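Local coordinates for protein sortase B (Clostridium perfringens, PDB 5YFK) that probably acts as a cysteine transpeptidase of the sortase B class, cleaving a sorting signal through an acyl-enzyme intermediate and joining the cleaved protein to the cell surface, at residues 106-111 against 200-205; 151-156 against 221-226. The protein carries 1 engineered substitution. One frame throughout, in Å; residues are numbered along the deposited sequence.

Interaction 1: residues 106-111 against 200-205; sequences SNIVVY and NDRILT
Strands 107-111 and 203-205 run parallel; the axes of these short segments approach to 4.6 Å and are inclined by 18°, with Asn-107, Ile-108 and Val-109 paired to Ile-203, Leu-204 and Thr-205. The hydrogen bonds zigzag as parallel pairing demands: Ser-106 O accepts from Ile-203 N, Ile-108 gives its N-H to Ile-203 O and takes that of Thr-205 on its own O, and Val-110 N closes the series on Thr-205 O. The Thr-205 N to Ile-108 O bond, 2.8 Å long, is almost straight at 175°. CA-H...O contacts fill in between, the shortest from Asn-107 CA to Ile-203 O at 3.3 Å.

On one face, Asn-107 has CG anti to the backbone N (chi1 -173°), and its amide leans toward strand 203-205. Thr-205 OG1 donates to Asn-107 OD1 at 2.7 Å, in the carbonyl plane and on a lone pair, a diagonal side-chain link that skips one residue of the pairing. The amide is gripped from its other end too, since Asn-107 ND2 bonds Lys-168 O. Ile-203 holds CG1 in the crowded position between N and the carbonyl carbon, which brings CD1 to 3.6 Å from Asn-107 CG.

The opposite face is apolar around Leu-204 CD1, which touches both Ile-108 CG2 and Val-110 CG2 at 3.9 Å. Nearby the extended Arg-202 chain places its guanidinium with Ile-108 CD1 over the centre of one face, 3.8 Å above the plane, while NH1 bonds the carbonyls of Leu-102 and Asp-105.

This pairing belongs to the sortase beta-fold: helix 174-186 touches Asn-107 and Ile-203 through Tyr-180 and Tyr-177, strand 138-143 meets Leu-204, and strand 216-225 continues the sheet beyond 203-205.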
ATOM      1  N   SER A 106       8.848   6.991   8.795  1.00 17.18           N
ATOM      2  CA  SER A 106       9.742   6.266   7.873  1.00 19.44           C
ATOM      3  C   SER A 106       9.086   5.011   7.246  1.00 15.50           C
ATOM      4  O   SER A 106       9.597   4.471   6.263  1.00 16.32           O
ATOM      5  CB  SER A 106      11.065   5.912   8.572  1.00 24.01           C
ATOM      6  OG  SER A 106      11.990   6.986   8.442  1.00 29.01           O
ATOM      7  N   ASN A 107       7.965   4.557   7.807  1.00 15.68           N
ATOM      8  CA  ASN A 107       7.216   3.407   7.234  1.00 12.78           C
ATOM      9  C   ASN A 107       5.776   3.821   7.026  1.00 13.84           C
ATOM     10  O   ASN A 107       5.076   4.110   7.988  1.00 17.60           O
ATOM     11  CB  ASN A 107       7.268   2.212   8.167  1.00 14.48           C
ATOM     12  CG  ASN A 107       6.659   0.954   7.568  1.00 12.17           C
ATOM     13  OD1 ASN A 107       6.392   0.869   6.351  1.00 15.43           O
ATOM     14  ND2 ASN A 107       6.469  -0.050   8.416  1.00 13.13           N
ATOM     15  N   ILE A 108       5.366   3.866   5.771  1.00 11.90           N
ATOM     16  CA  ILE A 108       3.978   4.134   5.414  1.00 11.93           C
ATOM     17  C   ILE A 108       3.289   2.775   5.297  1.00 15.22           C
ATOM     18  O   ILE A 108       3.689   1.925   4.500  1.00 14.31           O
ATOM     19  CB  ILE A 108       3.903   4.895   4.092  1.00 14.10           C
ATOM     20  CG1 ILE A 108       4.705   6.203   4.200  1.00 16.74           C
ATOM     21  CG2 ILE A 108       2.437   5.142   3.706  1.00 15.85           C
ATOM     22  CD1 ILE A 108       5.056   6.843   2.874  1.00 23.00           C
ATOM     23  N   VAL A 109       2.236   2.588   6.077  1.00 13.90           N
ATOM     24  CA  VAL A 109       1.617   1.274   6.149  1.00 13.45           C
ATOM     25  C   VAL A 109       0.231   1.322   5.584  1.00 12.04           C
ATOM     26  O   VAL A 109      -0.601   2.130   6.014  1.00 13.70           O
ATOM     27  CB  VAL A 109       1.566   0.762   7.602  1.00 12.92           C
ATOM     28  CG1 VAL A 109       0.783  -0.538   7.695  1.00 14.09           C
ATOM     29  CG2 VAL A 109       2.974   0.583   8.128  1.00 11.63           C
ATOM     30  N   VAL A 110      -0.021   0.460   4.596  1.00 13.94           N
ATOM     31  CA  VAL A 110      -1.251   0.519   3.845  1.00 11.53           C
ATOM     32  C   VAL A 110      -1.916  -0.862   3.856  1.00 12.42           C
ATOM     33  O   VAL A 110      -1.242  -1.879   3.638  1.00 13.25           O
ATOM     34  CB  VAL A 110      -0.985   0.987   2.389  1.00 11.70           C
ATOM     35  CG1 VAL A 110      -2.253   1.036   1.567  1.00 11.01           C
ATOM     36  CG2 VAL A 110      -0.288   2.336   2.388  1.00 14.10           C
ATOM     37  N   TYR A 111      -3.240  -0.857   4.023  1.00 12.25           N
ATOM     38  CA  TYR A 111      -4.060  -2.068   4.137  1.00 12.83           C
ATOM     39  C   TYR A 111      -5.080  -2.124   3.022  1.00 13.93           C
ATOM     40  O   TYR A 111      -5.607  -1.090   2.552  1.00 14.10           O
ATOM     41  CB  TYR A 111      -4.820  -2.093   5.462  1.00 13.28           C
ATOM     42  CG  TYR A 111      -3.987  -1.977   6.698  1.00 12.22           C
ATOM     43  CD1 TYR A 111      -3.612  -0.737   7.194  1.00 16.43           C
ATOM     44  CD2 TYR A 111      -3.554  -3.113   7.371  1.00 19.35           C
ATOM     45  CE1 TYR A 111      -2.860  -0.640   8.348  1.00 17.14           C
ATOM     46  CE2 TYR A 111      -2.655  -3.021   8.419  1.00 17.07           C
ATOM     47  CZ  TYR A 111      -2.377  -1.780   8.935  1.00 16.26           C
ATOM     48  OH  TYR A 111      -1.602  -1.674  10.042  1.00 23.78           O
ATOM     49  N   ASN A 200      18.771   5.225   6.209  1.00 20.31           N
ATOM     50  CA  ASN A 200      18.287   6.463   5.598  1.00 20.88           C
ATOM     51  C   ASN A 200      17.043   6.267   4.751  1.00 17.94           C
ATOM     52  O   ASN A 200      16.433   7.239   4.310  1.00 17.28           O
ATOM     53  CB  ASN A 200      19.360   7.096   4.716  1.00 29.16           C
ATOM     54  CG  ASN A 200      20.582   7.507   5.494  1.00 33.05           C
ATOM     55  OD1 ASN A 200      20.478   8.134   6.551  1.00 31.67           O
ATOM     56  ND2 ASN A 200      21.740   7.052   5.037  1.00 30.46           N
ATOM     57  N   ASP A 201      16.661   5.019   4.515  1.00 15.73           N
ATOM     58  CA  ASP A 201      15.588   4.736   3.582  1.00 17.30           C
ATOM     59  C   ASP A 201      14.205   5.053   4.159  1.00 16.82           C
ATOM     60  O   ASP A 201      14.004   5.140   5.384  1.00 16.84           O
ATOM     61  CB  ASP A 201      15.626   3.272   3.139  1.00 17.76           C
ATOM     62  CG  ASP A 201      16.749   2.985   2.158  1.00 21.13           C
ATOM     63  OD1 ASP A 201      16.984   3.823   1.263  1.00 18.10           O
ATOM     64  OD2 ASP A 201      17.307   1.861   2.207  1.00 20.13           O
ATOM     65  N   ARG A 202      13.261   5.265   3.253  1.00 14.53           N
ATOM     66  CA  ARG A 202      11.858   5.347   3.630  1.00 13.83           C
ATOM     67  C   ARG A 202      11.138   4.163   3.016  1.00 14.17           C
ATOM     68  O   ARG A 202      11.348   3.848   1.840  1.00 15.99           O
ATOM     69  CB  ARG A 202      11.234   6.644   3.110  1.00 16.59           C
ATOM     70  CG  ARG A 202       9.838   6.840   3.681  1.00 17.11           C
ATOM     71  CD  ARG A 202       9.201   8.160   3.287  1.00 23.13           C
ATOM     72  NE  ARG A 202       8.179   8.507   4.273  1.00 23.03           N
ATOM     73  CZ  ARG A 202       7.399   9.583   4.216  1.00 25.03           C
ATOM     74  NH1 ARG A 202       6.637   9.898   5.257  1.00 23.65           N
ATOM     75  NH2 ARG A 202       7.332  10.295   3.102  1.00 23.68           N
ATOM     76  N   ILE A 203      10.331   3.476   3.799  1.00 14.71           N
ATOM     77  CA  ILE A 203       9.699   2.283   3.292  1.00 12.61           C
ATOM     78  C   ILE A 203       8.179   2.390   3.228  1.00 12.02           C
ATOM     79  O   ILE A 203       7.564   3.179   3.948  1.00 13.23           O
ATOM     80  CB  ILE A 203      10.122   1.014   4.061  1.00 13.77           C
ATOM     81  CG1 ILE A 203       9.817   1.137   5.559  1.00 13.56           C
ATOM     82  CG2 ILE A 203      11.607   0.729   3.782  1.00 15.59           C
ATOM     83  CD1 ILE A 203       9.845  -0.199   6.303  1.00 11.28           C
ATOM     84  N   LEU A 204       7.618   1.467   2.456  1.00 11.67           N
ATOM     85  CA  LEU A 204       6.193   1.323   2.239  1.00 10.73           C
ATOM     86  C   LEU A 204       5.835  -0.137   2.499  1.00 11.53           C
ATOM     87  O   LEU A 204       6.496  -1.051   1.980  1.00 12.07           O
ATOM     88  CB  LEU A 204       5.858   1.657   0.790  1.00 10.40           C
ATOM     89  CG  LEU A 204       4.386   1.533   0.358  1.00 10.19           C
ATOM     90  CD1 LEU A 204       3.392   2.402   1.095  1.00 14.71           C
ATOM     91  CD2 LEU A 204       4.297   1.810  -1.117  1.00 11.28           C
ATOM     92  N   THR A 205       4.874  -0.352   3.376  1.00 12.13           N
ATOM     93  CA  THR A 205       4.439  -1.706   3.722  1.00 12.34           C
ATOM     94  C   THR A 205       3.000  -1.890   3.278  1.00 13.18           C
ATOM     95  O   THR A 205       2.121  -1.141   3.714  1.00 13.26           O
ATOM     96  CB  THR A 205       4.547  -1.919   5.238  1.00 10.71           C
ATOM     97  OG1 THR A 205       5.900  -1.674   5.656  1.00 13.18           O
ATOM     98  CG2 THR A 205       4.068  -3.310   5.676  1.00 11.80           C
TER

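Interaction 2: residues 151-156 against 221-226; sequences EIFSVY and VAKEID
Five backbone hydrogen bonds join segments 151-156 and 221-226, neighbouring antiparallel strands of the sortase beta-fold whose pairing is interrupted by a classic beta bulge. At the bulge Phe-153 and Ser-154 both face Val-221, whose O accepts two N-H groups, from Phe-153 N at 2.8 Å and from Ser-154 N at 3.1 Å, both in the carbonyl plane. Phe-153 has the turned backbone of the bulge (psi -16°), which lets two successive amides converge on one oxygen. Val-221 N returns a bond to Ser-154 O, completing a hydrogen-bonded pair. Further along, Glu-151 and Lys-223 form a second such pair; its bond from Glu-151 N to Lys-223 O is 2.7 Å, yet in both of its bonds the donor stands above the carbonyl plane. Between the two, Ile-152 faces Ala-222 as a non-hydrogen-bonded pair with CA atoms only 3.8 Å apart. Across it Ile-152 CG1 meets Ala-222 CB.

Other polar ends look beyond the pair. Lys-223, bent at chi3 (-90°), carries NZ to Ile-195 O and into a salt bridge with Asp-201, while Ser-154 OG bonds Gln-184 O and Tyr-156 OH bonds Gln-184 OE1, which ties strand 146-159 to helix 174-186.

Apolar contact gathers round Val-221. Its CG1 approaches Phe-153 CZ at 3.5 Å, and its CG2 touches both Ser-154 CB and Tyr-156 CE1. At the other end Glu-151 CB rests against Ile-225 CG2. The side chain of Tyr-156 comes within about 7 Å of that of Arg-217, the predicted transition-state stabiliser, so the Tyr-156 end of the contact probably lies near the active site. Phe-153 CG takes the crowded position (chi1 68°), folding the ring back over the neighbouring strand: Val-221 O sits over its rim, 3.4 Å from CD2, and Lys-223 N lies in plane at its edge.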
ATOM      1  N   GLU A 151      10.813   0.303  -4.390  1.00 16.95           N
ATOM      2  CA  GLU A 151      11.176  -0.990  -4.924  1.00 14.63           C
ATOM      3  C   GLU A 151      10.986  -2.071  -3.864  1.00 11.47           C
ATOM      4  O   GLU A 151      11.442  -1.931  -2.753  1.00 14.00           O
ATOM      5  CB  GLU A 151      12.620  -1.022  -5.416  1.00 16.54           C
ATOM      6  CG  GLU A 151      12.927  -2.302  -6.151  1.00 17.46           C
ATOM      7  CD  GLU A 151      14.358  -2.383  -6.649  1.00 25.16           C
ATOM      8  OE1 GLU A 151      15.024  -1.332  -6.715  1.00 27.86           O
ATOM      9  OE2 GLU A 151      14.705  -3.454  -7.192  1.00 22.64           O
ATOM     10  N   ILE A 152      10.189  -3.069  -4.213  1.00 17.06           N
ATOM     11  CA  ILE A 152       9.828  -4.166  -3.307  1.00 15.70           C
ATOM     12  C   ILE A 152      11.058  -4.982  -3.016  1.00 15.90           C
ATOM     13  O   ILE A 152      11.753  -5.405  -3.957  1.00 18.93           O
ATOM     14  CB  ILE A 152       8.783  -5.091  -3.954  1.00 17.37           C
ATOM     15  CG1 ILE A 152       7.460  -4.334  -4.076  1.00 17.58           C
ATOM     16  CG2 ILE A 152       8.611  -6.354  -3.114  1.00 15.34           C
ATOM     17  CD1 ILE A 152       6.448  -4.998  -4.978  1.00 21.56           C
ATOM     18  N   PHE A 153      11.325  -5.196  -1.735  1.00 13.97           N
ATOM     19  CA  PHE A 153      12.500  -5.975  -1.300  1.00 15.59           C
ATOM     20  C   PHE A 153      12.114  -7.162  -0.397  1.00 17.77           C
ATOM     21  O   PHE A 153      12.950  -8.004  -0.061  1.00 16.30           O
ATOM     22  CB  PHE A 153      13.555  -5.064  -0.643  1.00 16.95           C
ATOM     23  CG  PHE A 153      13.140  -4.468   0.666  1.00 16.66           C
ATOM     24  CD1 PHE A 153      13.289  -5.178   1.842  1.00 16.86           C
ATOM     25  CD2 PHE A 153      12.423  -3.262   0.697  1.00 15.09           C
ATOM     26  CE1 PHE A 153      12.795  -4.685   3.035  1.00 18.73           C
ATOM     27  CE2 PHE A 153      12.037  -2.707   1.900  1.00 16.65           C
ATOM     28  CZ  PHE A 153      12.280  -3.395   3.085  1.00 18.63           C
ATOM     29  N   SER A 154      10.894  -7.139   0.118  1.00 14.10           N
ATOM     30  CA  SER A 154      10.450  -8.217   1.029  1.00 15.74           C
ATOM     31  C   SER A 154       9.037  -8.651   0.703  1.00 15.14           C
ATOM     32  O   SER A 154       8.153  -7.820   0.547  1.00 14.90           O
ATOM     33  CB  SER A 154      10.516  -7.775   2.483  1.00 14.78           C
ATOM     34  OG  SER A 154      10.103  -8.838   3.342  1.00 14.38           O
ATOM     35  N   VAL A 155       8.789  -9.957   0.730  1.00 14.80           N
ATOM     36  CA  VAL A 155       7.439 -10.485   0.698  1.00 13.66           C
ATOM     37  C   VAL A 155       7.359 -11.664   1.675  1.00 14.74           C
ATOM     38  O   VAL A 155       8.302 -12.436   1.803  1.00 14.57           O
ATOM     39  CB  VAL A 155       7.009 -10.991  -0.712  1.00 14.70           C
ATOM     40  CG1 VAL A 155       7.968 -12.071  -1.229  1.00 14.33           C
ATOM     41  CG2 VAL A 155       5.600 -11.545  -0.669  1.00 17.19           C
ATOM     42  N   TYR A 156       6.327 -11.665   2.501  1.00 11.70           N
ATOM     43  CA  TYR A 156       6.125 -12.742   3.471  1.00 13.95           C
ATOM     44  C   TYR A 156       4.682 -12.900   3.917  1.00 16.45           C
ATOM     45  O   TYR A 156       3.847 -12.008   3.722  1.00 13.55           O
ATOM     46  CB  TYR A 156       7.075 -12.585   4.681  1.00 15.41           C
ATOM     47  CG  TYR A 156       6.884 -11.336   5.515  1.00 14.04           C
ATOM     48  CD1 TYR A 156       7.542 -10.143   5.187  1.00 14.06           C
ATOM     49  CD2 TYR A 156       6.031 -11.333   6.617  1.00 15.50           C
ATOM     50  CE1 TYR A 156       7.365  -8.999   5.933  1.00 14.46           C
ATOM     51  CE2 TYR A 156       5.920 -10.220   7.432  1.00 15.88           C
ATOM     52  CZ  TYR A 156       6.528  -9.040   7.049  1.00 14.73           C
ATOM     53  OH  TYR A 156       6.361  -7.906   7.803  1.00 16.08           O
ATOM     54  N   VAL A 221       6.968  -5.275   1.440  1.00 13.86           N
ATOM     55  CA  VAL A 221       7.691  -4.079   1.891  1.00 14.51           C
ATOM     56  C   VAL A 221       8.639  -3.610   0.785  1.00 14.65           C
ATOM     57  O   VAL A 221       9.325  -4.408   0.128  1.00 14.81           O
ATOM     58  CB  VAL A 221       8.491  -4.342   3.191  1.00 13.49           C
ATOM     59  CG1 VAL A 221       8.844  -3.044   3.881  1.00 13.58           C
ATOM     60  CG2 VAL A 221       7.692  -5.233   4.157  1.00 14.17           C
ATOM     61  N   ALA A 222       8.648  -2.300   0.572  1.00 16.10           N
ATOM     62  CA  ALA A 222       9.370  -1.677  -0.535  1.00 15.79           C
ATOM     63  C   ALA A 222      10.057  -0.409  -0.022  1.00 14.66           C
ATOM     64  O   ALA A 222       9.611   0.192   0.973  1.00 11.69           O
ATOM     65  CB  ALA A 222       8.389  -1.322  -1.648  1.00 16.21           C
ATOM     66  N   LYS A 223      11.216  -0.106  -0.594  1.00 13.74           N
ATOM     67  CA  LYS A 223      11.954   1.117  -0.268  1.00 13.15           C
ATOM     68  C   LYS A 223      11.929   2.158  -1.354  1.00 10.67           C
ATOM     69  O   LYS A 223      12.009   1.851  -2.552  1.00 14.71           O
ATOM     70  CB  LYS A 223      13.416   0.817   0.081  1.00 17.28           C
ATOM     71  CG  LYS A 223      14.204   0.202  -1.042  1.00 22.61           C
ATOM     72  CD  LYS A 223      15.686   0.283  -0.740  1.00 18.63           C
ATOM     73  CE  LYS A 223      16.330   1.559  -1.250  1.00 20.41           C
ATOM     74  NZ  LYS A 223      17.755   1.663  -0.814  1.00 18.14           N
ATOM     75  N   GLU A 224      11.940   3.416  -0.932  1.00 14.68           N
ATOM     76  CA  GLU A 224      11.847   4.512  -1.881  1.00 14.91           C
ATOM     77  C   GLU A 224      13.142   4.611  -2.652  1.00 14.70           C
ATOM     78  O   GLU A 224      14.221   4.534  -2.068  1.00 16.89           O
ATOM     79  CB  GLU A 224      11.545   5.829  -1.207  1.00 15.75           C
ATOM     80  CG  GLU A 224      11.190   6.886  -2.229  1.00 16.55           C
ATOM     81  CD  GLU A 224      10.645   8.144  -1.610  1.00 21.21           C
ATOM     82  OE1 GLU A 224      10.494   8.222  -0.363  1.00 19.27           O
ATOM     83  OE2 GLU A 224      10.320   9.043  -2.410  1.00 25.02           O
ATOM     84  N   ILE A 225      13.010   4.722  -3.969  1.00 15.16           N
ATOM     85  CA  ILE A 225      14.142   4.887  -4.842  1.00 18.10           C
ATOM     86  C   ILE A 225      14.002   6.120  -5.710  1.00 24.35           C
ATOM     87  O   ILE A 225      12.900   6.652  -5.873  1.00 22.65           O
ATOM     88  CB  ILE A 225      14.324   3.669  -5.748  1.00 21.85           C
ATOM     89  CG1 ILE A 225      13.132   3.524  -6.699  1.00 24.00           C
ATOM     90  CG2 ILE A 225      14.522   2.422  -4.903  1.00 27.62           C
ATOM     91  CD1 ILE A 225      13.349   2.471  -7.765  1.00 31.24           C
ATOM     92  N   ASP A 226      15.133   6.503  -6.305  1.00 30.84           N
ATOM     93  CA  ASP A 226      15.301   7.762  -7.049  1.00 51.41           C
ATOM     94  C   ASP A 226      15.417   8.999  -6.176  1.00 54.35           C
ATOM     95  O   ASP A 226      16.067   9.968  -6.567  1.00 61.85           O
ATOM     96  CB  ASP A 226      14.191   7.946  -8.071  1.00 56.56           C
ATOM     97  CG  ASP A 226      14.429   7.139  -9.312  1.00 54.73           C
ATOM     98  OD1 ASP A 226      15.616   6.941  -9.652  1.00 62.03           O
ATOM     99  OD2 ASP A 226      13.457   6.568  -9.843  1.00 53.38           O
TER

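Centred 9 Å apart, interactions 1 and 2 are the first and third of three consecutive strand pairings in one mixed sheet, in the order 107-111, 203-210, 216-225, 146-159. The two middle strands follow each other in the chain and pair antiparallel, so the contacts meet directly: Leu-204 N lies 2.8 Å from Ala-222 O and Arg-202 O lies 2.9 Å from Glu-224 N, both probable hydrogen bonds. Along the sequence the segments alternate, 106-111, 151-156, 200-205, 221-226, so the chain is interlaced across the sheet. Three of these strands carry or adjoin predicted active-site positions: His-113 just after 107-111, engineered Ser-209, at the predicted acyl-thioester position, on 203-210, and Arg-217 near the start of 216-225.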